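Protein argonaute (PDB 5I4A) cleaves single-stranded DNA as an RNA-guided endonuclease, using short guide RNAs that carry a 5'-hydroxyl to find complementary targets, and may defend against mobile genetic elements. Local coordinates at residues K416-V419 and Y420-N424; H610-P613 and Y614-Y617; D409-P412 and F413-K416; H323-F326 and Y327-A330; Y634-K637 and L638-Y642. All coordinates share one frame; numbering follows the deposited sequence.

Contact 1: K416-V419 and Y420-N424; sequences KSYV and YKMGN. With nucleotides of chain B.
Helix 412-424 of the Mid domain, one wall of the channel that holds the 5' end of the guide RNA, carries a Met-aromatic contact one turn apart, between Tyr418 and Met422. The methyl CE of Met422 lies over one face of the Tyr418 ring, offset toward the rim, and touches CE2 of Tyr418 at 3.4 Å, a CH-pi contact; SD of Met422 stays farther off, 5.0 Å above the ring centroid. The thioether chain is extended beyond CG, which sits anti to the carbonyl carbon (chi1 -68°), and this sends the methyl back along the helix to the tyrosine. The same two residues are joined by the backbone bond from Met422 N to Tyr418 O, 3.1 Å, one of four consecutive i to i+4 bonds. Strand 374-379 packs against both side chains, and the hydroxyl of Tyr418 is bound to the backbone O of Gln400.

The adjoining side of the helix meets the RNA. Ser417 sets its CB 3.2 Å from N3 of A2 of chain B, while its OG is bound to the backbone O of Phe413. Lys421 runs out fully extended to the phosphodiester that links A2 and U3 of chain B, and its ammonium also bonds to the backbone O of Leu638. Its bond from NZ to O3' of A2 is weak at 3.3 Å, whereas NZ lies only 2.5 Å from OP1 of U3, a very short hydrogen bond.

Contact 2: H610-P613 and Y614-Y617; sequences HSTP and YTNY. With nucleotides of chain B.
His610 reaches across the loop to Thr615: its ND1 donates to the backbone O of Thr615 at 2.8 Å, with an N-H...O angle of 140° and the oxygen 18° out of the ring plane. The same nitrogen makes a weak bond to Thr612 O, which belongs to its own half of the loop. The second ring nitrogen, NE2, is bound to the hydroxyl of Tyr271, and CE1 of His610, between the two nitrogens, packs on CB of Asn616 at 3.6 Å. A water completes the crossing, accepting from Ser611 N at 2.7 Å and donating to Thr615 O. A leucine in place of His610 would probably leave Thr615 O without its ring donor and the Tyr271 hydroxyl without its mate, so that the two halves of the loop could shift.

Between these anchors the chain makes a type I beta turn from Thr612 to Thr615, part of a PIWI-domain loop between helices 595-605 and 621-631. Thr612 OG1, held between its backbone N and carbonyl carbon (chi1 77°), accepts from Tyr614 N at 3.2 Å, tying down the turn's own amide. It also bonds to O2' of U3 of chain B at 3.0 Å, either hydroxyl being a possible donor. Thr615 OG1 approaches that O2' from the other end of the turn at 2.4 Å, shorter than a normal hydrogen bond and doubtful in its exact length; both threonines probably share this 2'-hydroxyl, a group that DNA lacks. Farther out, Pro613 rests on Tyr420 of helix 412-424, and OD1 of Asn616 is bound to Lys574 NZ.

Contact 3: D409-P412 and F413-K416; sequences DIKP and FIIK. With nucleotides of chain B.
The Phe413 ring lies beside the Lys411 side chain, both pointing the same way, with CE1 of Phe413 3.7 Å from CB of Lys411. Phe413 CG stands between its backbone N and carbonyl carbon (chi1 74°), which brings the ring alongside the lysine. CG1 of Ile414 lies over one face, 3.5 Å above the ring plane of Phe413, and the edge carrying CE2 of Phe413 points at N1 of the adenine A2 of chain B, 3.6 Å away. Ile414 also faces the base: its CG2 is 3.8 Å from C8 of A2, and its CG1 sits near the six-membered ring. An alanine at Ile414 would probably leave a gap between the adenine and the Phe413 ring, which could then turn more easily.

These residues form the N-terminal end of helix 412-424 in the Mid domain, with Lys411 at the N-cap and Pro412 as first residue. Lys411 O accepts twice, from Ile414 N at 2.9 Å, which comes in well above the carbonyl plane, and from Ile415 N, which lies in that plane; Lys416 N then donates to Pro412 O. Just before the cap, Ile410 takes a positive phi (57°), ending helix 404-409, and its CG2 reaches CD1 of Ile415 at 3.5 Å, next to Leu318 of helix 312-320.

Contact 4: H323-F326 and Y327-A330; sequences HSVF and YRAA
Phe326 and Tyr327 meet edge to face, a T-shaped pair with planes 84° apart and centroids separated by 5.8 Å: the edge of Phe326 points toward the face of Tyr327. Being sequence neighbours, they diverge by their first torsions, the phenylalanine CG anti to its backbone N (chi1 -179°) and the tyrosine CG anti to its carbonyl carbon (chi1 -71°). Ser324 OG lies at the edge of the tyrosine ring, 3.3 Å from CD2 of Tyr327. As N-cap of helix 325-333 it accepts a weak capping bond from Phe326 N, and its hydroxyl is also bound to Leu318 O.

On another side of the helix start, Arg328 folds back. Its chain bends at its third torsion, laying one face of the guanidinium over CA of Val325 and bringing NH1 to His323 O at 2.7 Å. That oxygen is met in both the carbonyl plane and the guanidinium plane, so the arginine clasps the chain just before the cap. Arg328 N donates in turn to Ser324 O at 2.9 Å, closing the first helical turn.

Outside this turn, Phe326 and Tyr327 both press on Val338 of strand 337-340, and Phe326 with Val325 packs against Ile415 of helix 412-424, joining helix and parallel sheet within the Mid domain.

Contact 5: Y634-K637 and L638-Y642; sequences YEWK and LYIPY. With nucleotides of chain B.
Trp636 O is gripped by two backbone amides with quite different approaches. Ile640 N comes in almost end-on at 3.0 Å, with a C=O...N angle of 171°, whereas Tyr639 N donates at the same length from 60° out of the carbonyl plane. With Leu638 N bonded to Glu635 O, these bonds wind the chain into tight turns, and a water bridges Lys637 O to Ile640 O.

The shortest side-chain bond runs from Tyr639 OH to OE1 of Glu635, 2.6 Å long. The hydroxyl meets the carboxylate on its anti side, somewhat out of plane, with the two flat groups turned 76° to each other. Glu635 is extended, CG anti to its backbone N, and this carries the carboxylate across to the hydroxyl of Tyr639. The bond probably helps fix the ring's direction beside the first guide nucleotide: Tyr639 OH lies 3.2 Å from C5 of U1 of chain B, and CE1 of Tyr639 is 3.4 Å from its O5'. Lys628 adds a cation-pi contact to that ring.

Trp636 offers its edge to Ile640, with CE3 of Trp636 3.9 Å from CB of Ile640. Ile640 continues onto Ile472 and Ile475 of strand 472-482. This is the C-terminal tail of the PIWI domain, which passes the guide's first nucleotide at Tyr639 before ending against strand 472-482; a C-terminus close to the guide's 5' end is consistent with other Argonautes.

Overall arrangement
Along the chain the order is contact 4, contact 3, contact 1, contact 2, contact 5, the first three in the Mid domain and the last two in PIWI. Contacts 3 and 1 follow each other on helix 412-424, share Lys416 and have centres about 11 Å apart; contact 4, on helix 325-333, backs that helix through Phe326 against Ile415 and Val419. Contact 2 touches the helix through Tyr614, and contact 5 through Leu638 O and Lys421 NZ, while contacts 4 and 5 lie about 25 Å apart, centre to centre. Helix 412-424 thus lies between helix 325-333 of its own domain and the PIWI loops, and four of the contacts together line the path of guide nucleotides U1 to U3.

Contact 1: K416-V419 and Y420-N424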
# COMPACT_ATOMS: atom_id res chain seq x y z
N LYS A 416 26.65 0.14 7.08
CA LYS A 416 26.23 1.44 7.61
C LYS A 416 24.74 1.44 7.93
O LYS A 416 24.32 1.87 9.01
CB LYS A 416 26.57 2.55 6.61
CG LYS A 416 28.06 2.82 6.46
CD LYS A 416 28.35 3.79 5.31
CE LYS A 416 27.99 5.22 5.67
NZ LYS A 416 28.54 6.20 4.68
N SER A 417 23.93 0.94 6.99
CA SER A 417 22.49 0.87 7.20
C SER A 417 22.13 -0.02 8.38
O SER A 417 21.25 0.31 9.17
CB SER A 417 21.82 0.35 5.93
OG SER A 417 21.95 1.28 4.87
N TYR A 418 22.81 -1.16 8.49
CA TYR A 418 22.59 -2.09 9.59
C TYR A 418 22.82 -1.41 10.94
O TYR A 418 22.02 -1.55 11.87
CB TYR A 418 23.51 -3.29 9.40
CG TYR A 418 23.26 -4.50 10.27
CD1 TYR A 418 21.97 -4.96 10.52
CD2 TYR A 418 24.32 -5.21 10.81
CE1 TYR A 418 21.75 -6.08 11.30
CE2 TYR A 418 24.12 -6.33 11.59
CZ TYR A 418 22.83 -6.76 11.83
OH TYR A 418 22.63 -7.88 12.61
N VAL A 419 23.91 -0.63 11.05
CA VAL A 419 24.18 0.07 12.30
C VAL A 419 23.16 1.17 12.53
O VAL A 419 22.76 1.44 13.67
CB VAL A 419 25.62 0.63 12.30
CG1 VAL A 419 25.90 1.37 13.60
CG2 VAL A 419 26.63 -0.48 12.09
N TYR A 420 22.71 1.84 11.46
CA TYR A 420 21.66 2.84 11.59
C TYR A 420 20.39 2.22 12.16
O TYR A 420 19.77 2.78 13.07
CB TYR A 420 21.39 3.50 10.24
CG TYR A 420 20.30 4.55 10.30
CD1 TYR A 420 18.96 4.20 10.20
CD2 TYR A 420 20.61 5.89 10.48
CE1 TYR A 420 17.96 5.15 10.27
CE2 TYR A 420 19.62 6.85 10.55
CZ TYR A 420 18.30 6.47 10.44
OH TYR A 420 17.31 7.43 10.51
N LYS A 421 19.98 1.07 11.61
CA LYS A 421 18.79 0.39 12.11
C LYS A 421 18.91 0.07 13.59
O LYS A 421 17.96 0.24 14.36
CB LYS A 421 18.56 -0.90 11.31
CG LYS A 421 17.42 -1.75 11.83
CD LYS A 421 17.22 -3.00 11.00
CE LYS A 421 15.95 -3.72 11.43
NZ LYS A 421 15.64 -4.91 10.58
N MET A 422 20.09 -0.39 14.02
CA MET A 422 20.31 -0.67 15.44
C MET A 422 20.09 0.58 16.28
O MET A 422 19.41 0.53 17.31
CB MET A 422 21.72 -1.22 15.65
CG MET A 422 21.95 -2.59 15.06
SD MET A 422 23.64 -3.14 15.34
CE MET A 422 23.58 -4.76 14.60
N GLY A 423 20.66 1.71 15.85
CA GLY A 423 20.39 2.96 16.55
C GLY A 423 18.92 3.30 16.56
O GLY A 423 18.38 3.73 17.58
N ASN A 424 18.25 3.10 15.42
CA ASN A 424 16.81 3.32 15.33
C ASN A 424 16.04 2.50 16.36
O ASN A 424 14.99 2.94 16.84
CB ASN A 424 16.34 2.98 13.91
CG ASN A 424 15.22 3.89 13.43
OD1 ASN A 424 15.17 5.07 13.77
ND2 ASN A 424 14.32 3.33 12.63
P A B 2 19.15 -8.59 5.24
OP1 A B 2 18.59 -8.52 3.88
OP2 A B 2 20.52 -9.13 5.45
O5' A B 2 19.11 -7.12 5.84
C5' A B 2 19.49 -6.84 7.18
C4' A B 2 19.61 -5.36 7.40
O4' A B 2 20.76 -4.86 6.67
C3' A B 2 18.45 -4.53 6.88
O3' A B 2 17.35 -4.47 7.78
C2' A B 2 19.10 -3.18 6.59
O2' A B 2 19.29 -2.45 7.79
C1' A B 2 20.46 -3.62 6.07
N9 A B 2 20.44 -3.83 4.61
C8 A B 2 20.44 -5.03 3.93
N7 A B 2 20.42 -4.90 2.63
C5 A B 2 20.39 -3.52 2.43
C6 A B 2 20.36 -2.73 1.27
N6 A B 2 20.34 -3.23 0.03
N1 A B 2 20.34 -1.39 1.43
C2 A B 2 20.35 -0.89 2.67
N3 A B 2 20.38 -1.54 3.84
C4 A B 2 20.40 -2.86 3.64
P U B 3 15.86 -4.33 7.20
OP1 U B 3 14.92 -4.18 8.34
OP2 U B 3 15.63 -5.40 6.21
O5' U B 3 15.90 -2.94 6.42
C5' U B 3 15.15 -2.76 5.24
C4' U B 3 15.56 -1.51 4.52
O4' U B 3 16.84 -1.70 3.87
C3' U B 3 14.63 -1.08 3.40
O3' U B 3 13.53 -0.33 3.87
C2' U B 3 15.54 -0.28 2.48
O2' U B 3 15.72 1.03 2.98
C1' U B 3 16.86 -1.04 2.62
N1 U B 3 17.01 -2.07 1.57
C2 U B 3 17.21 -1.65 0.26
O2 U B 3 17.28 -0.48 -0.07
N3 U B 3 17.32 -2.67 -0.65
C4 U B 3 17.27 -4.03 -0.40
O4 U B 3 17.40 -4.82 -1.33
C5 U B 3 17.06 -4.37 0.97
C6 U B 3 16.94 -3.40 1.88

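Contact 2: H610-P613 and Y614-Y617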
# COMPACT_ATOMS: atom_id res chain seq x y z
N HIS A 610 13.19 6.90 9.41
CA HIS A 610 13.73 6.18 8.27
C HIS A 610 14.06 4.76 8.70
O HIS A 610 14.56 4.54 9.81
CB HIS A 610 15.00 6.85 7.71
CG HIS A 610 14.73 7.98 6.76
ND1 HIS A 610 14.87 7.85 5.39
CD2 HIS A 610 14.34 9.25 6.98
CE1 HIS A 610 14.57 9.00 4.81
NE2 HIS A 610 14.24 9.87 5.75
N SER A 611 13.77 3.79 7.82
CA SER A 611 14.28 2.44 8.03
C SER A 611 15.79 2.40 7.80
O SER A 611 16.54 1.84 8.60
CB SER A 611 13.56 1.46 7.11
OG SER A 611 14.33 0.29 6.92
N THR A 612 16.23 3.05 6.74
CA THR A 612 17.63 3.28 6.45
C THR A 612 17.71 4.70 5.87
O THR A 612 16.74 5.20 5.42
CB THR A 612 18.34 2.32 5.50
OG1 THR A 612 17.98 2.62 4.17
CG2 THR A 612 18.03 0.87 5.83
N PRO A 613 18.86 5.33 5.87
CA PRO A 613 18.97 6.68 5.28
C PRO A 613 18.87 6.69 3.76
O PRO A 613 18.74 7.78 3.18
CB PRO A 613 20.35 7.16 5.74
CG PRO A 613 20.69 6.32 6.92
CD PRO A 613 20.06 4.99 6.67
N TYR A 614 18.92 5.53 3.10
CA TYR A 614 19.00 5.45 1.65
C TYR A 614 17.64 5.26 0.98
O TYR A 614 17.57 5.28 -0.25
CB TYR A 614 19.95 4.32 1.25
CG TYR A 614 21.34 4.49 1.83
CD1 TYR A 614 22.17 5.51 1.40
CD2 TYR A 614 21.80 3.65 2.84
CE1 TYR A 614 23.44 5.68 1.94
CE2 TYR A 614 23.06 3.81 3.38
CZ TYR A 614 23.88 4.83 2.92
OH TYR A 614 25.13 4.99 3.46
N THR A 615 16.57 5.06 1.76
CA THR A 615 15.21 5.06 1.24
C THR A 615 14.33 5.81 2.23
O THR A 615 14.67 5.96 3.40
CB THR A 615 14.65 3.64 1.03
OG1 THR A 615 14.45 3.01 2.30
CG2 THR A 615 15.58 2.79 0.17
N ASN A 616 13.17 6.26 1.75
CA ASN A 616 12.23 6.97 2.61
C ASN A 616 10.85 6.32 2.53
O ASN A 616 10.50 5.67 1.54
CB ASN A 616 12.14 8.46 2.25
CG ASN A 616 11.88 8.69 0.78
OD1 ASN A 616 12.79 9.00 0.02
ND2 ASN A 616 10.62 8.53 0.37
N TYR A 617 10.08 6.52 3.58
CA TYR A 617 8.72 6.00 3.63
C TYR A 617 7.82 6.76 2.66
O TYR A 617 8.06 7.92 2.33
CB TYR A 617 8.16 6.11 5.05
CG TYR A 617 8.88 5.22 6.05
CD1 TYR A 617 9.16 3.90 5.75
CD2 TYR A 617 9.28 5.71 7.28
CE1 TYR A 617 9.81 3.08 6.65
CE2 TYR A 617 9.93 4.90 8.20
CZ TYR A 617 10.20 3.59 7.88
OH TYR A 617 10.85 2.77 8.78
P U B 3 15.86 -4.33 7.20
OP1 U B 3 14.92 -4.18 8.34
OP2 U B 3 15.63 -5.40 6.21
O5' U B 3 15.90 -2.94 6.42
C5' U B 3 15.15 -2.76 5.24
C4' U B 3 15.56 -1.51 4.52
O4' U B 3 16.84 -1.70 3.87
C3' U B 3 14.63 -1.08 3.40
O3' U B 3 13.53 -0.33 3.87
C2' U B 3 15.54 -0.28 2.48
O2' U B 3 15.72 1.03 2.98
C1' U B 3 16.86 -1.04 2.62
N1 U B 3 17.01 -2.07 1.57
C2 U B 3 17.21 -1.65 0.26
O2 U B 3 17.28 -0.48 -0.07
N3 U B 3 17.32 -2.67 -0.65
C4 U B 3 17.27 -4.03 -0.40
O4 U B 3 17.40 -4.82 -1.33
C5 U B 3 17.06 -4.37 0.97
C6 U B 3 16.94 -3.40 1.88
O HOH W 1 13.10 4.45 5.33

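Contact 3: D409-P412 and F413-K416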
# COMPACT_ATOMS: atom_id res chain seq x y z
N ASP A 409 30.19 -10.40 1.74
CA ASP A 409 30.72 -9.48 0.74
C ASP A 409 30.99 -8.08 1.27
O ASP A 409 31.81 -7.37 0.69
CB ASP A 409 29.77 -9.39 -0.46
CG ASP A 409 29.96 -10.54 -1.44
OD1 ASP A 409 29.30 -11.59 -1.27
OD2 ASP A 409 30.76 -10.39 -2.39
N ILE A 410 30.33 -7.68 2.36
CA ILE A 410 30.65 -6.45 3.09
C ILE A 410 30.59 -5.24 2.17
O ILE A 410 31.61 -4.63 1.84
CB ILE A 410 32.04 -6.56 3.76
CG1 ILE A 410 32.18 -7.90 4.48
CG2 ILE A 410 32.25 -5.44 4.77
CD1 ILE A 410 33.47 -8.02 5.28
N LYS A 411 29.38 -4.87 1.74
CA LYS A 411 29.19 -3.60 1.06
C LYS A 411 28.99 -2.51 2.11
O LYS A 411 28.08 -2.63 2.94
CB LYS A 411 28.00 -3.66 0.12
CG LYS A 411 28.11 -4.75 -0.94
CD LYS A 411 26.93 -4.74 -1.89
CE LYS A 411 27.03 -5.88 -2.89
NZ LYS A 411 25.85 -5.93 -3.79
N PRO A 412 29.83 -1.47 2.13
CA PRO A 412 29.78 -0.50 3.24
C PRO A 412 28.41 0.11 3.50
O PRO A 412 28.02 0.24 4.67
CB PRO A 412 30.81 0.56 2.83
CG PRO A 412 31.16 0.26 1.39
CD PRO A 412 30.94 -1.20 1.22
N PHE A 413 27.66 0.47 2.46
CA PHE A 413 26.36 1.09 2.69
C PHE A 413 25.40 0.14 3.40
O PHE A 413 24.51 0.59 4.12
CB PHE A 413 25.75 1.60 1.37
CG PHE A 413 25.22 0.51 0.48
CD1 PHE A 413 26.06 -0.17 -0.39
CD2 PHE A 413 23.87 0.19 0.48
CE1 PHE A 413 25.57 -1.16 -1.22
CE2 PHE A 413 23.37 -0.80 -0.35
CZ PHE A 413 24.23 -1.47 -1.20
N ILE A 414 25.59 -1.17 3.22
CA ILE A 414 24.75 -2.14 3.91
C ILE A 414 25.11 -2.20 5.39
O ILE A 414 24.23 -2.17 6.26
CB ILE A 414 24.86 -3.52 3.24
CG1 ILE A 414 24.23 -3.48 1.85
CG2 ILE A 414 24.21 -4.59 4.10
CD1 ILE A 414 24.33 -4.78 1.09
N ILE A 415 26.41 -2.28 5.70
CA ILE A 415 26.83 -2.29 7.10
C ILE A 415 26.47 -0.98 7.78
O ILE A 415 26.02 -0.97 8.94
CB ILE A 415 28.34 -2.60 7.22
CG1 ILE A 415 28.63 -4.05 6.84
CG2 ILE A 415 28.83 -2.35 8.64
CD1 ILE A 415 29.01 -4.24 5.41
N LYS A 416 26.65 0.14 7.08
CA LYS A 416 26.23 1.44 7.61
C LYS A 416 24.74 1.44 7.93
O LYS A 416 24.32 1.87 9.01
CB LYS A 416 26.57 2.55 6.61
CG LYS A 416 28.06 2.82 6.46
CD LYS A 416 28.35 3.79 5.31
CE LYS A 416 27.99 5.22 5.67
NZ LYS A 416 28.54 6.20 4.68
P A B 2 19.15 -8.59 5.24
OP1 A B 2 18.59 -8.52 3.88
OP2 A B 2 20.52 -9.13 5.45
O5' A B 2 19.11 -7.12 5.84
C5' A B 2 19.49 -6.84 7.18
C4' A B 2 19.61 -5.36 7.40
O4' A B 2 20.76 -4.86 6.67
C3' A B 2 18.45 -4.53 6.88
O3' A B 2 17.35 -4.47 7.78
C2' A B 2 19.10 -3.18 6.59
O2' A B 2 19.29 -2.45 7.79
C1' A B 2 20.46 -3.62 6.07
N9 A B 2 20.44 -3.83 4.61
C8 A B 2 20.44 -5.03 3.93
N7 A B 2 20.42 -4.90 2.63
C5 A B 2 20.39 -3.52 2.43
C6 A B 2 20.36 -2.73 1.27
N6 A B 2 20.34 -3.23 0.03
N1 A B 2 20.34 -1.39 1.43
C2 A B 2 20.35 -0.89 2.67
N3 A B 2 20.38 -1.54 3.84
C4 A B 2 20.40 -2.86 3.64

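Contact 4: H323-F326 and Y327-A330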
# COMPACT_ATOMS: atom_id res chain seq x y z
N HIS A 323 38.60 -0.53 13.93
CA HIS A 323 38.43 0.63 13.06
C HIS A 323 37.79 0.24 11.73
O HIS A 323 37.94 0.96 10.74
CB HIS A 323 39.78 1.32 12.83
CG HIS A 323 40.41 1.82 14.08
ND1 HIS A 323 39.91 2.89 14.80
CD2 HIS A 323 41.50 1.40 14.77
CE1 HIS A 323 40.67 3.10 15.86
NE2 HIS A 323 41.64 2.21 15.86
N SER A 324 37.09 -0.89 11.69
CA SER A 324 36.37 -1.33 10.50
C SER A 324 35.24 -0.36 10.16
O SER A 324 34.97 0.58 10.91
CB SER A 324 35.80 -2.73 10.70
OG SER A 324 34.71 -2.71 11.62
N VAL A 325 34.57 -0.60 9.03
CA VAL A 325 33.43 0.22 8.64
C VAL A 325 32.32 0.12 9.68
O VAL A 325 31.58 1.09 9.91
CB VAL A 325 32.94 -0.18 7.24
CG1 VAL A 325 32.64 -1.67 7.18
CG2 VAL A 325 31.74 0.64 6.81
N PHE A 326 32.19 -1.03 10.34
CA PHE A 326 31.17 -1.18 11.39
C PHE A 326 31.44 -0.24 12.55
O PHE A 326 30.53 0.43 13.05
CB PHE A 326 31.12 -2.63 11.87
CG PHE A 326 30.08 -2.89 12.93
CD1 PHE A 326 28.80 -3.26 12.58
CD2 PHE A 326 30.40 -2.75 14.27
CE1 PHE A 326 27.84 -3.49 13.55
CE2 PHE A 326 29.44 -2.98 15.25
CZ PHE A 326 28.16 -3.35 14.89
N TYR A 327 32.70 -0.17 13.01
CA TYR A 327 33.03 0.69 14.14
C TYR A 327 33.04 2.16 13.74
O TYR A 327 32.69 3.02 14.56
CB TYR A 327 34.39 0.31 14.72
CG TYR A 327 34.39 -1.01 15.47
CD1 TYR A 327 34.01 -1.07 16.80
CD2 TYR A 327 34.78 -2.18 14.84
CE1 TYR A 327 34.01 -2.27 17.49
CE2 TYR A 327 34.78 -3.39 15.52
CZ TYR A 327 34.40 -3.42 16.84
OH TYR A 327 34.40 -4.62 17.52
N ARG A 328 33.44 2.47 12.51
CA ARG A 328 33.38 3.86 12.06
C ARG A 328 31.94 4.33 11.92
O ARG A 328 31.63 5.49 12.24
CB ARG A 328 34.14 4.02 10.74
CG ARG A 328 35.62 3.69 10.83
CD ARG A 328 36.41 4.29 9.67
NE ARG A 328 35.89 3.90 8.37
CZ ARG A 328 36.18 2.75 7.76
NH1 ARG A 328 36.98 1.87 8.35
NH2 ARG A 328 35.65 2.48 6.58
N ALA A 329 31.05 3.45 11.46
CA ALA A 329 29.64 3.81 11.37
C ALA A 329 29.05 4.11 12.74
O ALA A 329 28.31 5.08 12.92
CB ALA A 329 28.86 2.69 10.68
N ALA A 330 29.38 3.28 13.74
CA ALA A 330 28.86 3.50 15.08
C ALA A 330 29.43 4.78 15.69
O ALA A 330 28.72 5.52 16.38
CB ALA A 330 29.17 2.30 15.97

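Contact 5: Y634-K637 and L638-Y642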
# COMPACT_ATOMS: atom_id res chain seq x y z
N TYR A 634 4.10 -11.53 13.72
CA TYR A 634 5.37 -11.24 14.39
C TYR A 634 6.41 -10.57 13.51
O TYR A 634 7.28 -9.88 14.05
CB TYR A 634 5.98 -12.53 14.96
CG TYR A 634 5.15 -13.21 16.01
CD1 TYR A 634 5.30 -12.88 17.35
CD2 TYR A 634 4.22 -14.18 15.68
CE1 TYR A 634 4.55 -13.51 18.33
CE2 TYR A 634 3.46 -14.81 16.64
CZ TYR A 634 3.63 -14.47 17.97
OH TYR A 634 2.88 -15.10 18.93
N GLU A 635 6.35 -10.73 12.19
CA GLU A 635 7.40 -10.24 11.31
C GLU A 635 7.60 -8.74 11.44
O GLU A 635 8.73 -8.25 11.30
CB GLU A 635 7.09 -10.62 9.87
CG GLU A 635 8.12 -10.18 8.85
CD GLU A 635 7.67 -10.43 7.43
OE1 GLU A 635 7.99 -9.60 6.54
OE2 GLU A 635 6.97 -11.44 7.20
N TRP A 636 6.53 -7.99 11.72
CA TRP A 636 6.63 -6.54 11.80
C TRP A 636 7.57 -6.09 12.91
O TRP A 636 8.06 -4.95 12.87
CB TRP A 636 5.25 -5.92 12.01
CG TRP A 636 4.58 -6.29 13.30
CD1 TRP A 636 3.64 -7.25 13.49
CD2 TRP A 636 4.80 -5.69 14.59
NE1 TRP A 636 3.25 -7.30 14.81
CE2 TRP A 636 3.96 -6.35 15.51
CE3 TRP A 636 5.63 -4.66 15.05
CZ2 TRP A 636 3.92 -6.01 16.86
CZ3 TRP A 636 5.59 -4.34 16.40
CH2 TRP A 636 4.74 -5.01 17.28
N LYS A 637 7.83 -6.94 13.91
CA LYS A 637 8.76 -6.58 14.97
C LYS A 637 10.18 -6.40 14.45
O LYS A 637 11.00 -5.77 15.13
CB LYS A 637 8.75 -7.65 16.07
CG LYS A 637 7.65 -7.49 17.11
CD LYS A 637 7.92 -8.39 18.31
CE LYS A 637 7.14 -7.95 19.54
NZ LYS A 637 5.71 -8.37 19.50
N LEU A 638 10.49 -6.93 13.27
CA LEU A 638 11.80 -6.74 12.66
C LEU A 638 11.98 -5.35 12.08
O LEU A 638 13.12 -4.93 11.85
CB LEU A 638 12.02 -7.77 11.55
CG LEU A 638 11.89 -9.24 11.94
CD1 LEU A 638 12.08 -10.13 10.71
CD2 LEU A 638 12.88 -9.60 13.03
N TYR A 639 10.89 -4.63 11.82
CA TYR A 639 10.95 -3.34 11.15
C TYR A 639 10.53 -2.18 12.03
O TYR A 639 11.04 -1.07 11.85
CB TYR A 639 10.06 -3.36 9.90
CG TYR A 639 10.10 -4.66 9.12
CD1 TYR A 639 11.29 -5.14 8.60
CD2 TYR A 639 8.94 -5.38 8.88
CE1 TYR A 639 11.33 -6.32 7.88
CE2 TYR A 639 8.96 -6.57 8.16
CZ TYR A 639 10.17 -7.03 7.66
OH TYR A 639 10.20 -8.20 6.95
N ILE A 640 9.62 -2.41 12.96
CA ILE A 640 9.00 -1.37 13.77
C ILE A 640 9.58 -1.48 15.18
O ILE A 640 9.35 -2.49 15.87
CB ILE A 640 7.47 -1.52 13.79
CG1 ILE A 640 6.92 -1.55 12.36
CG2 ILE A 640 6.81 -0.42 14.60
CD1 ILE A 640 7.30 -0.35 11.52
N PRO A 641 10.33 -0.48 15.66
CA PRO A 641 10.86 -0.55 17.03
C PRO A 641 9.80 -0.22 18.07
O PRO A 641 9.59 0.95 18.41
CB PRO A 641 11.98 0.49 17.01
CG PRO A 641 11.57 1.48 15.97
CD PRO A 641 10.80 0.71 14.93
N TYR A 642 9.14 -1.25 18.59
CA TYR A 642 8.11 -1.07 19.60
C TYR A 642 8.17 -2.18 20.64
O TYR A 642 8.73 -1.99 21.72
CB TYR A 642 6.72 -1.03 18.96
CG TYR A 642 5.59 -0.76 19.94
CD1 TYR A 642 5.40 0.52 20.46
CD2 TYR A 642 4.72 -1.76 20.32
CE1 TYR A 642 4.38 0.78 21.35
CE2 TYR A 642 3.68 -1.51 21.21
CZ TYR A 642 3.52 -0.24 21.72
OH TYR A 642 2.50 0.02 22.60
O5' U B 1 14.48 -7.66 7.64
C5' U B 1 15.54 -8.12 8.47
C4' U B 1 16.35 -9.21 7.79
O4' U B 1 15.55 -10.42 7.72
C3' U B 1 16.80 -8.90 6.37
O3' U B 1 18.12 -9.41 6.16
C2' U B 1 15.80 -9.66 5.51
O2' U B 1 16.31 -10.06 4.25
C1' U B 1 15.47 -10.87 6.38
N1 U B 1 14.10 -11.36 6.16
C2 U B 1 13.90 -12.68 5.80
O2 U B 1 14.81 -13.48 5.66
N3 U B 1 12.58 -13.03 5.62
C4 U B 1 11.47 -12.21 5.76
O4 U B 1 10.35 -12.66 5.56
C5 U B 1 11.77 -10.86 6.13
C6 U B 1 13.04 -10.50 6.31
O HOH W 2 9.91 -4.47 17.31